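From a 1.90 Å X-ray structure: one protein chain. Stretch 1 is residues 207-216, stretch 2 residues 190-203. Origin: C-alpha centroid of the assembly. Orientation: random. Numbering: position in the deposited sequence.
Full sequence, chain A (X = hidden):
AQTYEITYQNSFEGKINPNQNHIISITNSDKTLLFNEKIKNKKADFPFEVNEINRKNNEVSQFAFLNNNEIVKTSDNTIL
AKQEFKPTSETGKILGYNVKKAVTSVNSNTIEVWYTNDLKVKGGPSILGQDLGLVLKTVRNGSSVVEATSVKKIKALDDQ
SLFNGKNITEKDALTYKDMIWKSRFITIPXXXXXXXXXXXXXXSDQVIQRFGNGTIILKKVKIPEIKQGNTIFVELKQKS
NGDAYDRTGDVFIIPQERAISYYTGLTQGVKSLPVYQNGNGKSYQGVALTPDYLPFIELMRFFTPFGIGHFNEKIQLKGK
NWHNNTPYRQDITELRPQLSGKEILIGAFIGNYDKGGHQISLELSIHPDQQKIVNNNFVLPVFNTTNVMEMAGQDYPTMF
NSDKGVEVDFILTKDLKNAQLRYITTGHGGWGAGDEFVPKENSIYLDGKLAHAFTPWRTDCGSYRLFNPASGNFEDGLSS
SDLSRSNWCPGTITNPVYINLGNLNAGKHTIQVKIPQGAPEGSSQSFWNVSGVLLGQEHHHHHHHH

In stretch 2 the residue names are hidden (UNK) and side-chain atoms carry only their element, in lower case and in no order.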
ATOM      1  N   VAL A 207     -10.077  22.549   2.627  1.00 23.53           N
ATOM      2  CA  VAL A 207      -9.180  21.404   2.663  1.00 23.26           C
ATOM      3  C   VAL A 207      -9.049  20.749   1.277  1.00 21.54           C
ATOM      4  O   VAL A 207      -7.936  20.487   0.816  1.00 21.07           O
ATOM      5  CB  VAL A 207      -9.669  20.360   3.701  1.00 25.25           C
ATOM      6  CG1 VAL A 207      -8.754  19.149   3.722  1.00 26.25           C
ATOM      7  CG2 VAL A 207      -9.734  20.971   5.093  1.00 27.36           C
ATOM      8  N   ILE A 208     -10.175  20.517   0.608  1.00 19.30           N
ATOM      9  CA  ILE A 208     -10.187  19.887  -0.717  1.00 18.25           C
ATOM     10  C   ILE A 208     -10.561  20.867  -1.832  1.00 17.58           C
ATOM     11  O   ILE A 208     -11.639  21.468  -1.807  1.00 17.37           O
ATOM     12  CB  ILE A 208     -11.187  18.724  -0.727  1.00 18.06           C
ATOM     13  CG1 ILE A 208     -10.792  17.727   0.365  1.00 18.40           C
ATOM     14  CG2 ILE A 208     -11.224  18.056  -2.108  1.00 17.77           C
ATOM     15  CD1 ILE A 208     -11.617  16.472   0.404  1.00 18.59           C
ATOM     16  N   GLN A 209      -9.686  21.002  -2.817  1.00 16.93           N
ATOM     17  CA  GLN A 209     -10.000  21.748  -4.021  1.00 17.05           C
ATOM     18  C   GLN A 209     -10.647  20.819  -5.040  1.00 16.91           C
ATOM     19  O   GLN A 209     -10.253  19.639  -5.175  1.00 15.66           O
ATOM     20  CB  GLN A 209      -8.743  22.382  -4.588  1.00 18.97           C
ATOM     21  CG  GLN A 209      -8.043  23.295  -3.584  1.00 21.16           C
ATOM     22  CD  GLN A 209      -6.654  23.699  -4.039  1.00 22.37           C
ATOM     23  OE1 GLN A 209      -5.654  23.385  -3.399  1.00 29.44           O
ATOM     24  NE2 GLN A 209      -6.593  24.402  -5.116  1.00 23.18           N
ATOM     25  N   ARG A 210     -11.620  21.346  -5.770  1.00 16.23           N
ATOM     26  CA  ARG A 210     -12.353  20.546  -6.752  1.00 16.00           C
ATOM     27  C   ARG A 210     -12.358  21.240  -8.093  1.00 16.28           C
ATOM     28  O   ARG A 210     -12.660  22.423  -8.189  1.00 15.91           O
ATOM     29  CB  ARG A 210     -13.791  20.310  -6.301  1.00 15.49           C
ATOM     30  CG  ARG A 210     -13.905  19.732  -4.903  1.00 15.96           C
ATOM     31  CD  ARG A 210     -15.319  19.230  -4.584  1.00 15.96           C
ATOM     32  NE  ARG A 210     -15.280  18.448  -3.346  1.00 16.49           N
ATOM     33  CZ  ARG A 210     -15.149  18.963  -2.126  1.00 17.49           C
ATOM     34  NH1 ARG A 210     -15.069  18.153  -1.078  1.00 19.15           N
ATOM     35  NH2 ARG A 210     -15.082  20.289  -1.933  1.00 17.93           N
ATOM     36  N   PHE A 211     -12.018  20.510  -9.135  1.00 14.96           N
ATOM     37  CA  PHE A 211     -11.964  21.086 -10.472  1.00 15.00           C
ATOM     38  C   PHE A 211     -12.747  20.173 -11.412  1.00 14.80           C
ATOM     39  O   PHE A 211     -13.225  19.108 -11.003  1.00 13.95           O
ATOM     40  CB  PHE A 211     -10.517  21.209 -10.947  1.00 15.55           C
ATOM     41  CG  PHE A 211      -9.626  22.007 -10.029  1.00 15.69           C
ATOM     42  CD1 PHE A 211      -9.526  23.401 -10.158  1.00 15.99           C
ATOM     43  CD2 PHE A 211      -8.904  21.378  -9.029  1.00 16.01           C
ATOM     44  CE1 PHE A 211      -8.699  24.123  -9.312  1.00 16.28           C
ATOM     45  CE2 PHE A 211      -8.087  22.090  -8.185  1.00 16.73           C
ATOM     46  CZ  PHE A 211      -7.991  23.467  -8.315  1.00 16.93           C
ATOM     47  N   GLY A 212     -12.906  20.593 -12.665  1.00 14.91           N
ATOM     48  CA  GLY A 212     -13.576  19.777 -13.668  1.00 14.90           C
ATOM     49  C   GLY A 212     -15.016  19.473 -13.289  1.00 14.87           C
ATOM     50  O   GLY A 212     -15.515  18.378 -13.550  1.00 13.90           O
ATOM     51  N   ASN A 213     -15.670  20.445 -12.652  1.00 15.21           N
ATOM     52  CA  ASN A 213     -17.069  20.328 -12.278  1.00 15.95           C
ATOM     53  C   ASN A 213     -17.315  19.150 -11.328  1.00 16.21           C
ATOM     54  O   ASN A 213     -18.396  18.580 -11.328  1.00 18.45           O
ATOM     55  CB  ASN A 213     -17.923  20.197 -13.548  1.00 17.42           C
ATOM     56  CG  ASN A 213     -19.168  21.064 -13.517  1.00 18.32           C
ATOM     57  OD1 ASN A 213     -19.106  22.223 -13.154  1.00 17.53           O
ATOM     58  ND2 ASN A 213     -20.305  20.501 -13.915  1.00 19.09           N
ATOM     59  N   GLY A 214     -16.303  18.812 -10.524  1.00 15.18           N
ATOM     60  CA  GLY A 214     -16.370  17.750  -9.520  1.00 15.16           C
ATOM     61  C   GLY A 214     -15.580  16.475  -9.862  1.00 13.69           C
ATOM     62  O   GLY A 214     -15.464  15.576  -9.030  1.00 13.57           O
ATOM     63  N   THR A 215     -15.063  16.383 -11.079  1.00 12.94           N
ATOM     64  CA  THR A 215     -14.380  15.165 -11.529  1.00 12.82           C
ATOM     65  C   THR A 215     -12.932  15.052 -11.041  1.00 12.33           C
ATOM     66  O   THR A 215     -12.316  13.991 -11.157  1.00 11.71           O
ATOM     67  CB  THR A 215     -14.412  15.054 -13.055  1.00 13.03           C
ATOM     68  OG1 THR A 215     -13.782  16.195 -13.643  1.00 13.67           O
ATOM     69  CG2 THR A 215     -15.833  14.936 -13.552  1.00 12.96           C
ATOM     70  N   ILE A 216     -12.406  16.137 -10.482  1.00 12.58           N
ATOM     71  CA  ILE A 216     -11.035  16.180  -9.950  1.00 13.53           C
ATOM     72  C   ILE A 216     -11.075  16.715  -8.524  1.00 13.88           C
ATOM     73  O   ILE A 216     -11.648  17.785  -8.284  1.00 13.64           O
ATOM     74  CB  ILE A 216     -10.149  17.116 -10.777  1.00 13.79           C
ATOM     75  CG1 ILE A 216     -10.194  16.755 -12.270  1.00 13.90           C
ATOM     76  CG2 ILE A 216      -8.718  17.090 -10.270  1.00 14.00           C
ATOM     77  CD1 ILE A 216      -9.771  17.902 -13.181  1.00 14.25           C
ATOM     78  N   UNK A 190      -5.210  10.709   2.701  1.00 15.01           N
ATOM     79  CA  UNK A 190      -5.482  11.730   1.707  1.00 14.96           C
ATOM     80  C   UNK A 190      -6.979  12.012   1.630  1.00 15.32           C
ATOM     81  O   UNK A 190      -7.394  13.119   1.958  1.00 14.97           O
ATOM     82  c   UNK A 190      -4.932  11.342   0.316  1.00 15.47           C
ATOM     83  c   UNK A 190      -3.470  10.971   0.417  1.00 16.07           C
ATOM     84  c   UNK A 190      -5.109  12.488  -0.660  1.00 16.20           C
ATOM     85  N   UNK A 191      -7.773  11.028   1.190  1.00 15.14           N
ATOM     86  CA  UNK A 191      -9.239  11.196   1.061  1.00 15.09           C
ATOM     87  C   UNK A 191      -9.972  10.087   1.781  1.00 16.50           C
ATOM     88  O   UNK A 191      -9.521   8.927   1.804  1.00 14.59           O
ATOM     89  c   UNK A 191      -8.654  14.658  -1.653  1.00 14.41           C
ATOM     90  c   UNK A 191      -9.219  13.668  -0.881  1.00 14.86           C
ATOM     91  c   UNK A 191      -9.724  11.244  -0.403  1.00 14.91           C
ATOM     92  c   UNK A 191      -9.105  12.336  -1.233  1.00 14.81           C
ATOM     93  c   UNK A 191      -7.959  14.337  -2.798  1.00 15.14           C
ATOM     94  c   UNK A 191      -7.837  13.006  -3.166  1.00 15.01           C
ATOM     95  c   UNK A 191      -8.434  12.027  -2.408  1.00 14.84           C
ATOM     96  N   UNK A 192     -11.111  10.436   2.376  1.00 17.68           N
ATOM     97  CA  UNK A 192     -11.985   9.457   3.010  1.00 19.59           C
ATOM     98  C   UNK A 192     -13.434   9.700   2.594  1.00 18.89           C
ATOM     99  O   UNK A 192     -13.959  10.786   2.809  1.00 16.86           O
ATOM    100  o   UNK A 192     -11.757   9.226   7.326  1.00 36.72           O
ATOM    101  o   UNK A 192     -12.445   7.132   7.208  1.00 37.77           O
ATOM    102  c   UNK A 192     -12.681   8.469   5.241  1.00 27.91           C
ATOM    103  c   UNK A 192     -12.272   8.268   6.700  1.00 33.97           C
ATOM    104  c   UNK A 192     -11.867   9.540   4.536  1.00 24.08           C
ATOM    105  N   UNK A 193     -14.036   8.694   1.962  1.00 18.28           N
ATOM    106  CA  UNK A 193     -15.378   8.765   1.427  1.00 18.89           C
ATOM    107  C   UNK A 193     -15.687  10.088   0.711  1.00 17.82           C
ATOM    108  O   UNK A 193     -16.671  10.730   1.015  1.00 17.85           O
ATOM    109  c   UNK A 193     -16.156   7.162   3.252  1.00 23.53           C
ATOM    110  o   UNK A 193     -15.826   6.159   2.609  1.00 26.18           O
ATOM    111  c   UNK A 193     -16.390   8.509   2.558  1.00 21.25           C
ATOM    112  n   UNK A 193     -16.312   7.140   4.564  1.00 25.25           N
ATOM    113  N   UNK A 194     -14.853  10.458  -0.251  1.00 17.01           N
ATOM    114  CA  UNK A 194     -15.017  11.694  -1.021  1.00 17.56           C
ATOM    115  C   UNK A 194     -15.749  11.451  -2.318  1.00 16.23           C
ATOM    116  O   UNK A 194     -15.365  10.594  -3.102  1.00 15.31           O
ATOM    117  o   UNK A 194     -13.866  14.348   1.488  1.00 23.24           O
ATOM    118  c   UNK A 194     -13.671  12.320  -1.412  1.00 19.04           C
ATOM    119  o   UNK A 194     -14.674  14.997  -0.471  1.00 21.80           O
ATOM    120  c   UNK A 194     -13.932  14.273   0.236  1.00 21.96           C
ATOM    121  c   UNK A 194     -13.020  13.243  -0.411  1.00 21.33           C
ATOM    122  N   UNK A 195     -16.756  12.271  -2.567  1.00 15.23           N
ATOM    123  CA  UNK A 195     -17.463  12.244  -3.842  1.00 14.62           C
ATOM    124  C   UNK A 195     -16.627  12.761  -5.005  1.00 14.06           C
ATOM    125  O   UNK A 195     -15.968  13.800  -4.909  1.00 13.66           O
ATOM    126  c   UNK A 195     -18.725  13.091  -3.733  1.00 15.04           C
ATOM    127  o   UNK A 195     -19.589  12.466  -2.780  1.00 14.03           O
ATOM    128  c   UNK A 195     -19.402  13.222  -5.073  1.00 14.84           C
ATOM    129  N   UNK A 196     -16.672  12.026  -6.099  1.00 13.55           N
ATOM    130  CA  UNK A 196     -16.167  12.469  -7.397  1.00 13.54           C
ATOM    131  C   UNK A 196     -17.349  12.327  -8.365  1.00 13.91           C
ATOM    132  O   UNK A 196     -17.870  11.233  -8.547  1.00 13.87           O
ATOM    133  c   UNK A 196     -13.803  11.804  -6.853  1.00 13.20           C
ATOM    134  c   UNK A 196     -12.515  11.069  -7.184  1.00 13.51           C
ATOM    135  c   UNK A 196     -14.485  12.205  -9.236  1.00 13.59           C
ATOM    136  c   UNK A 196     -14.942  11.667  -7.873  1.00 13.39           C
ATOM    137  N   UNK A 197     -17.804  13.445  -8.921  1.00 13.88           N
ATOM    138  CA  UNK A 197     -19.071  13.513  -9.678  1.00 14.83           C
ATOM    139  C   UNK A 197     -19.040  14.639 -10.718  1.00 14.97           C
ATOM    140  O   UNK A 197     -17.980  15.193 -11.004  1.00 15.91           O
ATOM    141  c   UNK A 197     -20.401  15.022  -8.047  1.00 15.33           C
ATOM    142  o   UNK A 197     -21.486  15.400  -7.562  1.00 18.15           O
ATOM    143  n   UNK A 197     -19.310  15.767  -7.998  1.00 14.09           N
ATOM    144  c   UNK A 197     -20.288  13.642  -8.714  1.00 14.60           C
ATOM    145  N   UNK A 198     -20.192  14.965 -11.298  1.00 15.18           N
ATOM    146  CA  UNK A 198     -20.264  16.014 -12.279  1.00 15.48           C
ATOM    147  C   UNK A 198     -21.452  16.865 -11.901  1.00 16.26           C
ATOM    148  O   UNK A 198     -22.593  16.421 -12.032  1.00 16.22           O
ATOM    149  c   UNK A 198     -20.406  16.489 -14.743  1.00 17.27           C
ATOM    150  c   UNK A 198     -20.320  18.486 -16.698  1.00 18.16           C
ATOM    151  c   UNK A 198     -19.149  17.923 -16.224  1.00 18.18           C
ATOM    152  c   UNK A 198     -21.595  17.071 -15.218  1.00 18.40           C
ATOM    153  c   UNK A 198     -21.552  18.050 -16.202  1.00 18.62           C
ATOM    154  c   UNK A 198     -19.194  16.949 -15.236  1.00 17.47           C
ATOM    155  c   UNK A 198     -20.435  15.447 -13.679  1.00 15.68           C
ATOM    156  N   UNK A 199     -21.183  18.066 -11.406  1.00 16.41           N
ATOM    157  CA  UNK A 199     -22.237  18.925 -10.922  1.00 18.08           C
ATOM    158  C   UNK A 199     -21.805  20.365 -10.914  1.00 18.97           C
ATOM    159  O   UNK A 199     -20.728  20.681 -10.416  1.00 18.41           O
ATOM    160  o   UNK A 199     -23.524  19.445  -8.942  1.00 20.69           O
ATOM    161  c   UNK A 199     -22.652  18.492  -9.510  1.00 18.83           C
ATOM    162  N   UNK A 200     -22.667  21.244 -11.435  1.00 20.21           N
ATOM    163  CA  UNK A 200     -22.364  22.673 -11.529  1.00 21.61           C
ATOM    164  C   UNK A 200     -22.253  23.271 -10.121  1.00 23.54           C
ATOM    165  O   UNK A 200     -21.646  24.314  -9.933  1.00 25.20           O
ATOM    166  o   UNK A 200     -22.417  22.421 -14.317  1.00 23.18           O
ATOM    167  o   UNK A 200     -24.066  23.810 -14.670  1.00 23.35           O
ATOM    168  c   UNK A 200     -23.434  23.422 -12.367  1.00 22.79           C
ATOM    169  c   UNK A 200     -23.290  23.200 -13.884  1.00 23.40           C
ATOM    170  N   UNK A 201     -22.850  22.598  -9.142  1.00 25.05           N
ATOM    171  CA  UNK A 201     -22.793  23.005  -7.744  1.00 25.40           C
ATOM    172  C   UNK A 201     -21.483  22.643  -7.030  1.00 26.52           C
ATOM    173  O   UNK A 201     -21.188  23.217  -5.988  1.00 24.79           O
ATOM    174  c   UNK A 201     -23.962  22.380  -6.997  1.00 26.78           C
ATOM    175  N   UNK A 202     -20.718  21.682  -7.561  1.00 24.46           N
ATOM    176  CA  UNK A 202     -19.452  21.284  -6.946  1.00 25.21           C
ATOM    177  C   UNK A 202     -18.539  22.484  -6.737  1.00 25.41           C
ATOM    178  O   UNK A 202     -18.362  23.292  -7.634  1.00 25.69           O
ATOM    179  o   UNK A 202     -17.418  19.985  -7.258  1.00 24.23           O
ATOM    180  c   UNK A 202     -18.707  20.254  -7.805  1.00 23.93           C
ATOM    181  N   UNK A 203     -17.966  22.604  -5.547  1.00 25.88           N
ATOM    182  CA  UNK A 203     -16.981  23.658  -5.312  1.00 26.27           C
ATOM    183  C   UNK A 203     -15.937  23.247  -4.287  1.00 22.33           C
ATOM    184  O   UNK A 203     -16.142  22.322  -3.509  1.00 20.34           O
ATOM    185  c   UNK A 203     -19.698  26.084  -3.923  1.00 41.59           C
ATOM    186  n   UNK A 203     -18.772  27.013  -1.777  1.00 46.89           N
ATOM    187  c   UNK A 203     -18.812  24.839  -3.939  1.00 36.67           C
ATOM    188  c   UNK A 203     -17.660  24.979  -4.916  1.00 30.84           C
ATOM    189  c   UNK A 203     -19.032  27.271  -3.225  1.00 44.92           C
TER
HETATM  190  O   HOH W   1     -15.739  15.662  -2.997  1.00 23.20           O
HETATM  191  O   HOH W   2     -15.786  16.160  -6.356  1.00 14.39           O
HETATM  192  O   HOH W   3     -18.571  23.091 -10.417  1.00 32.25           O

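Position 190 carries three carbons, one bearing the other two, and reaches nothing on stretch 1; this is Val190. At 191 a single carbon leads to a six-carbon ring, and a ring carbon lies 3.9 Å from Ile208 CD1, an apolar contact at an oblique angle: Phe191. Position 192 has three carbons, the third with two oxygens, and stays clear of stretch 1, hence Glu192. Position 193, two carbons ending in one oxygen and one nitrogen, is likewise remote where the chain turns a corner, and is Asn193.

Position 194 repeats the pattern of three carbons and a carboxylate but points toward stretch 1. One oxygen accepts a hydrogen bond from Arg210 NH1 at 3.2 Å, within a salt bridge, and the carboxylate carbon packs 3.2 Å from Ile208 CD1. This is Glu194. At 195 one carbon carries an oxygen and a carbon; the side chain makes no direct contact, and the residue is Thr195. Position 196 has four carbons forked at the first, one arm two carbons long, and the short arm lies 3.4 Å from Thr215 O: Ile196.

Position 197 has two carbons, then one oxygen and one nitrogen, which makes it Asn197; its backbone N donates to Gly214 O at 3.2 Å. Position 198 again bears a carbon and a six-carbon ring. Asn213 ND2 sits over one face, 3.4 Å from the nearest ring carbon, and Thr215 CG2 approaches the edge: Phe198. One carbon and one oxygen at 199 give Ser199, whose N donates to Asn213 O at 2.8 Å. Position 200 has two carbons with two terminal oxygens; one of the two oxygens accepts a hydrogen bond from Asn213 ND2 at 2.9 Å, and the residue is Asp200. The lone carbon of 201, turned away, is Ala201. At 202 one carbon bears an oxygen 3.3 Å from Gly214 CA, giving Ser202. Position 203 has four carbons in a row ending in nitrogen, and its CA-to-CB bond points away from stretch 1; this is Lys203, whose backbone O accepts from Arg210 NH2 at 2.8 Å.

The contact combines backbone pairing with two polar anchors. Arg210 holds Glu194 and the Lys203 carbonyl at the edge of its guanidinium, thereby linking distant parts of stretch 2. Asn213 engages the 198-200 segment through both backbone and side chain. Gly214 has phi 108°, where a CB would be jammed against the carbonyl O of Asn213; a CB would also point toward stretch 2, 3.3 Å from Ser202 OG. Water 2 lies 2.8 Å from both Thr195 O and Gly214 O, and bridges the stretches there.

Stretch 2 (190-203) VFENETINFSDASK
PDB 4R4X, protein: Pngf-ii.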